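Local atomic coordinates of hydrolase, isochorismatase family (Pseudomonas putida, PDB entry 4L07), a protein that probably hydrolyses the amide of maleamate to maleate and ammonia, as a maleamate amidase of the isochorismatase hydrolase family. Residues A[19-25]-A[136-142]; A[40-44]-A[171-175]. One frame throughout, in Å; residues are numbered along the deposited sequence.

Interaction 1: A[19-25]-A[136-142]; sequences GVHPAII and TDTVVVT
Asp137 grips the backbone ahead of strand 22-25 with both carboxylate oxygens. Its OD2 accepts Val20 N at 2.9 Å, on the syn side and near the carboxylate plane; OD1 takes His21 N at 2.9 Å, also syn but 34° out of that plane. The carboxylate can reach both because CG stands between the backbone N and the carbonyl carbon (chi1 58°). Thr138 OG1 donates to OD1 from the opposite face of the carboxylate and itself accepts Gly19 N at 2.9 Å, while Asp137 N returns a bond to His21 O. Replacing Asp137 by an alanine would probably leave the N-H groups of Val20 and His21, and the Thr138 hydroxyl, without their acceptor.

Beyond this clasp the backbones form a parallel ladder, their short axes 4.7 Å apart and inclined by 23°. Ala23 and Ile25 use both N and O: Ala23 N meets Thr138 O, Ala23 O meets Val140 N at 2.8 Å, Ile25 N meets Val140 O, and Ile25 O meets Thr142 N at 3.0 Å.

Ile25 CD1 rests 3.8 Å from Val139 CB, on the face that Val139 and Val141 turn to helix 146-159, and Ala23 CB lies 3.6 Å from Thr136 CG2. Ile24 and Val140 share the other face, where Ile24 packs on helix 45-60 and Pro22 meets helix 196-207. Two central neighbours of a parallel sheet, covered by helices on both faces, are what the three-layer alpha/beta fold of isochorismatase-like hydrolases contains.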
loop_
_atom_site.group_PDB
_atom_site.type_symbol
_atom_site.label_atom_id
_atom_site.label_comp_id
_atom_site.label_asym_id
_atom_site.label_seq_id
_atom_site.Cartn_x
_atom_site.Cartn_y
_atom_site.Cartn_z
ATOM N N GLY A 19 19.805 0.318 -14.408
ATOM C CA GLY A 19 20.442 1.135 -13.381
ATOM C C GLY A 19 21.731 0.517 -12.873
ATOM O O GLY A 19 22.276 -0.409 -13.476
ATOM N N VAL A 20 22.210 1.018 -11.742
ATOM C CA VAL A 20 23.496 0.587 -11.207
ATOM C C VAL A 20 23.403 0.010 -9.788
ATOM O O VAL A 20 24.428 -0.289 -9.173
ATOM C CB VAL A 20 24.558 1.714 -11.293
ATOM C CG1 VAL A 20 24.928 1.987 -12.746
ATOM C CG2 VAL A 20 24.079 2.987 -10.605
ATOM N N HIS A 21 22.174 -0.166 -9.291
ATOM C CA HIS A 21 21.940 -0.768 -7.974
ATOM C C HIS A 21 20.962 -1.911 -8.041
ATOM O O HIS A 21 19.773 -1.752 -7.730
ATOM C CB HIS A 21 21.498 0.284 -6.963
ATOM C CG HIS A 21 22.494 1.404 -6.777
ATOM N ND1 HIS A 21 23.670 1.229 -6.140
ATOM C CD2 HIS A 21 22.457 2.736 -7.176
ATOM C CE1 HIS A 21 24.350 2.392 -6.129
ATOM N NE2 HIS A 21 23.608 3.314 -6.761
ATOM N N PRO A 22 21.451 -3.094 -8.454
ATOM C CA PRO A 22 20.621 -4.269 -8.673
ATOM C C PRO A 22 20.213 -4.982 -7.390
ATOM O O PRO A 22 20.947 -4.953 -6.402
ATOM C CB PRO A 22 21.529 -5.202 -9.495
ATOM C CG PRO A 22 22.735 -4.393 -9.865
ATOM C CD PRO A 22 22.859 -3.354 -8.798
ATOM N N ALA A 23 19.052 -5.632 -7.439
ATOM C CA ALA A 23 18.614 -6.556 -6.403
ATOM C C ALA A 23 17.911 -7.738 -7.055
ATOM O O ALA A 23 17.277 -7.599 -8.114
ATOM C CB ALA A 23 17.695 -5.859 -5.406
ATOM N N ILE A 24 18.052 -8.908 -6.438
ATOM C CA ILE A 24 17.448 -10.131 -6.949
ATOM C C ILE A 24 16.239 -10.481 -6.079
ATOM O O ILE A 24 16.351 -10.555 -4.851
ATOM C CB ILE A 24 18.457 -11.315 -6.932
ATOM C CG1 ILE A 24 19.867 -10.884 -7.400
ATOM C CG2 ILE A 24 17.912 -12.540 -7.675
ATOM C CD1 ILE A 24 19.980 -10.302 -8.802
ATOM N N ILE A 25 15.092 -10.691 -6.717
ATOM C CA ILE A 25 13.899 -11.165 -6.015
ATOM C C ILE A 25 13.592 -12.582 -6.488
ATOM O O ILE A 25 13.362 -12.808 -7.675
ATOM C CB ILE A 25 12.672 -10.256 -6.263
ATOM C CG1 ILE A 25 13.024 -8.784 -6.001
ATOM C CG2 ILE A 25 11.485 -10.735 -5.430
ATOM C CD1 ILE A 25 12.033 -7.798 -6.590
ATOM N N THR A 136 17.884 0.577 -4.173
ATOM C CA THR A 136 17.796 -0.293 -5.346
ATOM C C THR A 136 17.128 0.482 -6.479
ATOM O O THR A 136 16.184 1.233 -6.233
ATOM C CB THR A 136 16.974 -1.558 -5.018
ATOM O OG1 THR A 136 17.646 -2.311 -4.003
ATOM C CG2 THR A 136 16.789 -2.442 -6.241
ATOM N N ASP A 137 17.628 0.316 -7.706
ATOM C CA ASP A 137 16.999 0.940 -8.876
ATOM C C ASP A 137 16.538 -0.061 -9.940
ATOM O O ASP A 137 15.718 0.277 -10.804
ATOM C CB ASP A 137 17.896 2.027 -9.497
ATOM C CG ASP A 137 19.270 1.510 -9.928
ATOM O OD1 ASP A 137 19.447 0.296 -10.152
ATOM O OD2 ASP A 137 20.184 2.351 -10.065
ATOM N N THR A 138 17.067 -1.280 -9.869
ATOM C CA THR A 138 16.799 -2.311 -10.870
ATOM C C THR A 138 16.634 -3.652 -10.169
ATOM O O THR A 138 17.487 -4.050 -9.368
ATOM C CB THR A 138 17.950 -2.412 -11.896
ATOM O OG1 THR A 138 18.271 -1.107 -12.387
ATOM C CG2 THR A 138 17.558 -3.311 -13.075
ATOM N N VAL A 139 15.530 -4.339 -10.457
ATOM C CA VAL A 139 15.280 -5.652 -9.865
ATOM C C VAL A 139 15.307 -6.742 -10.926
ATOM O O VAL A 139 14.866 -6.530 -12.064
ATOM C CB VAL A 139 13.970 -5.718 -9.037
ATOM C CG1 VAL A 139 14.045 -4.771 -7.839
ATOM C CG2 VAL A 139 12.741 -5.412 -9.889
ATOM N N VAL A 140 15.860 -7.893 -10.557
ATOM C CA VAL A 140 15.778 -9.082 -11.398
ATOM C C VAL A 140 14.802 -10.043 -10.724
ATOM O O VAL A 140 14.978 -10.425 -9.555
ATOM C CB VAL A 140 17.151 -9.748 -11.674
ATOM C CG1 VAL A 140 18.247 -8.712 -11.901
ATOM C CG2 VAL A 140 17.528 -10.699 -10.567
ATOM N N VAL A 141 13.751 -10.399 -11.451
ATOM C CA VAL A 141 12.699 -11.233 -10.893
ATOM C C VAL A 141 12.798 -12.652 -11.448
ATOM O O VAL A 141 12.900 -12.846 -12.657
ATOM C CB VAL A 141 11.294 -10.639 -11.143
ATOM C CG1 VAL A 141 10.226 -11.471 -10.443
ATOM C CG2 VAL A 141 11.222 -9.198 -10.655
ATOM N N THR A 142 12.774 -13.622 -10.537
ATOM C CA THR A 142 12.827 -15.051 -10.847
ATOM C C THR A 142 11.775 -15.756 -9.988
ATOM O O THR A 142 11.229 -15.155 -9.068
ATOM C CB THR A 142 14.210 -15.649 -10.492
ATOM O OG1 THR A 142 14.400 -15.626 -9.066
ATOM C CG2 THR A 142 15.343 -14.869 -11.156
#

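Interaction 2: A[40-44]-A[171-175]; sequences TASDA and CADRA. With SO4 (sulfate ion), chain C.
Arg174 lays its aliphatic chain beside Ser42, whose OG comes to 3.3 Å from Arg174 CG. The chain leaves its backbone with CG anti to the carbonyl carbon (chi1 -67°) and runs extended as far as NE, carrying the guanidinium past Ser42 to the carbonyl of Thr40. A final torsion, chi4 91°, turns the flat group across the line of the chain, and each of its nitrogens is engaged. NH1 and NH2 both donate to sulfate O1, each at 2.8 Å, a forked grip in which that oxygen sits at the guanidinium edge. NH2 also donates to Thr40 O at 2.9 Å, with the carbonyl oxygen tilted 24° from the guanidinium plane. NE gives its hydrogen to water 1 at 2.8 Å, and this water in turn donates to Ala41 O at 2.9 Å. Bonds from three nitrogens to three separate partners should fix the rotation of the group. The sulfate, probably from the crystallisation liquor, is also hydrogen-bonded by Thr145 OG1, by Cys149 N and by Lys189 of a third subunit. Arg174 thus lines an anion-binding pocket where two chains meet, at the C-terminal end of the sheet, where the active site of this fold is expected.

The backbone end of the arginine is held too: Arg174 N donates to Asp173 OD1 at 2.6 Å, on the anti side of the carboxylate, whose OD2 is bonded to Ser147. Water 2 links Asp43 N with Asp173 O. Further along, Ala44 CB and Ala172 CB touch at 3.8 Å, the apolar part of the contact.

The contact ties the loop between helices 31-34 and 45-60 to the end of strand 163-172, with Ala44 at the N-cap position of helix 45-60 and Ala175 at that of helix 176-189.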
loop_
_atom_site.group_PDB
_atom_site.type_symbol
_atom_site.label_atom_id
_atom_site.label_comp_id
_atom_site.label_asym_id
_atom_site.label_seq_id
_atom_site.Cartn_x
_atom_site.Cartn_y
_atom_site.Cartn_z
ATOM N N THR A 40 0.414 -28.270 -5.660
ATOM C CA THR A 40 0.644 -26.916 -6.175
ATOM C C THR A 40 1.972 -26.751 -6.915
ATOM O O THR A 40 2.272 -25.676 -7.432
ATOM C CB THR A 40 0.542 -25.865 -5.053
ATOM O OG1 THR A 40 1.311 -26.298 -3.921
ATOM C CG2 THR A 40 -0.918 -25.661 -4.640
ATOM N N ALA A 41 2.756 -27.823 -7.000
ATOM C CA ALA A 41 4.133 -27.713 -7.490
ATOM C C ALA A 41 4.305 -27.868 -9.002
ATOM O O ALA A 41 3.443 -28.421 -9.697
ATOM C CB ALA A 41 5.040 -28.685 -6.752
ATOM N N SER A 42 5.441 -27.369 -9.488
ATOM C CA SER A 42 5.849 -27.489 -10.885
ATOM C C SER A 42 7.287 -27.994 -10.926
ATOM O O SER A 42 8.000 -27.916 -9.922
ATOM C CB SER A 42 5.793 -26.121 -11.564
ATOM O OG SER A 42 4.494 -25.561 -11.515
ATOM N N ASP A 43 7.721 -28.494 -12.080
ATOM C CA ASP A 43 9.136 -28.812 -12.277
ATOM C C ASP A 43 9.923 -27.514 -12.446
ATOM O O ASP A 43 9.792 -26.816 -13.456
ATOM C CB ASP A 43 9.341 -29.739 -13.483
ATOM C CG ASP A 43 10.817 -30.052 -13.754
ATOM O OD1 ASP A 43 11.688 -29.764 -12.896
ATOM O OD2 ASP A 43 11.106 -30.608 -14.839
ATOM N N ALA A 44 10.729 -27.200 -11.438
ATOM C CA ALA A 44 11.501 -25.967 -11.412
ATOM C C ALA A 44 13.000 -26.240 -11.276
ATOM O O ALA A 44 13.773 -25.344 -10.945
ATOM C CB ALA A 44 11.009 -25.061 -10.286
ATOM N N CYS A 171 12.222 -18.711 -14.612
ATOM C CA CYS A 171 10.804 -18.660 -14.309
ATOM C C CYS A 171 10.158 -19.993 -14.660
ATOM O O CYS A 171 10.282 -20.467 -15.791
ATOM C CB CYS A 171 10.157 -17.512 -15.083
ATOM S SG CYS A 171 10.760 -15.873 -14.597
ATOM N N ALA A 172 9.483 -20.597 -13.685
ATOM C CA ALA A 172 8.813 -21.886 -13.875
ATOM C C ALA A 172 7.295 -21.709 -13.855
ATOM O O ALA A 172 6.771 -20.827 -13.172
ATOM C CB ALA A 172 9.253 -22.868 -12.800
ATOM N N ASP A 173 6.589 -22.544 -14.608
ATOM C CA ASP A 173 5.130 -22.534 -14.588
ATOM C C ASP A 173 4.552 -23.939 -14.780
ATOM O O ASP A 173 5.294 -24.898 -15.075
ATOM C CB ASP A 173 4.593 -21.565 -15.652
ATOM C CG ASP A 173 3.257 -20.948 -15.263
ATOM O OD1 ASP A 173 2.484 -21.596 -14.524
ATOM O OD2 ASP A 173 2.978 -19.809 -15.701
ATOM N N ARG A 174 3.236 -24.049 -14.605
ATOM C CA ARG A 174 2.500 -25.314 -14.690
ATOM C C ARG A 174 2.227 -25.749 -16.114
ATOM O O ARG A 174 1.958 -26.922 -16.361
ATOM C CB ARG A 174 1.166 -25.202 -13.953
ATOM C CG ARG A 174 1.347 -25.038 -12.466
ATOM C CD ARG A 174 0.050 -24.883 -11.704
ATOM N NE ARG A 174 0.378 -24.657 -10.303
ATOM C CZ ARG A 174 0.559 -23.458 -9.758
ATOM N NH1 ARG A 174 0.413 -22.356 -10.492
ATOM N NH2 ARG A 174 0.886 -23.365 -8.473
ATOM N N ALA A 175 2.275 -24.794 -17.037
ATOM C CA ALA A 175 1.976 -25.039 -18.449
ATOM C C ALA A 175 2.636 -23.973 -19.302
ATOM O O ALA A 175 2.862 -22.850 -18.839
ATOM C CB ALA A 175 0.472 -25.054 -18.685
HETATM S S SO4 C . 1.142 -19.105 -8.426
HETATM O O1 SO4 C . 1.318 -20.578 -8.525
HETATM O O2 SO4 C . 2.269 -18.405 -9.053
HETATM O O3 SO4 C . -0.103 -18.717 -9.125
HETATM O O4 SO4 C . 1.030 -18.688 -6.999
HETATM O O HOH W 1 0.697 -27.387 -9.685
HETATM O O HOH W 2 5.911 -28.052 -14.487
#

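Overall arrangement
Along the chain the segments alternate, 19-25, 40-44, 136-142 and 171-175, so the two contacts interlock rather than follow one another. Their centres lie 23 Å apart, on opposite sides of the chain's centre. They share one parallel sheet: interaction 1 joins strands 22-27 and 138-144 from their starts through most of their length, and interaction 2 lies at the end of strand 163-172, the next neighbour of 138-144. Val141 O and Cys171 SG pack at 4.2 Å where the two meet. Interaction 1 therefore builds the buried middle of the sheet, whereas interaction 2 joins a loop to the strand end at its C-terminal edge, where a sulfate and a third subunit are found.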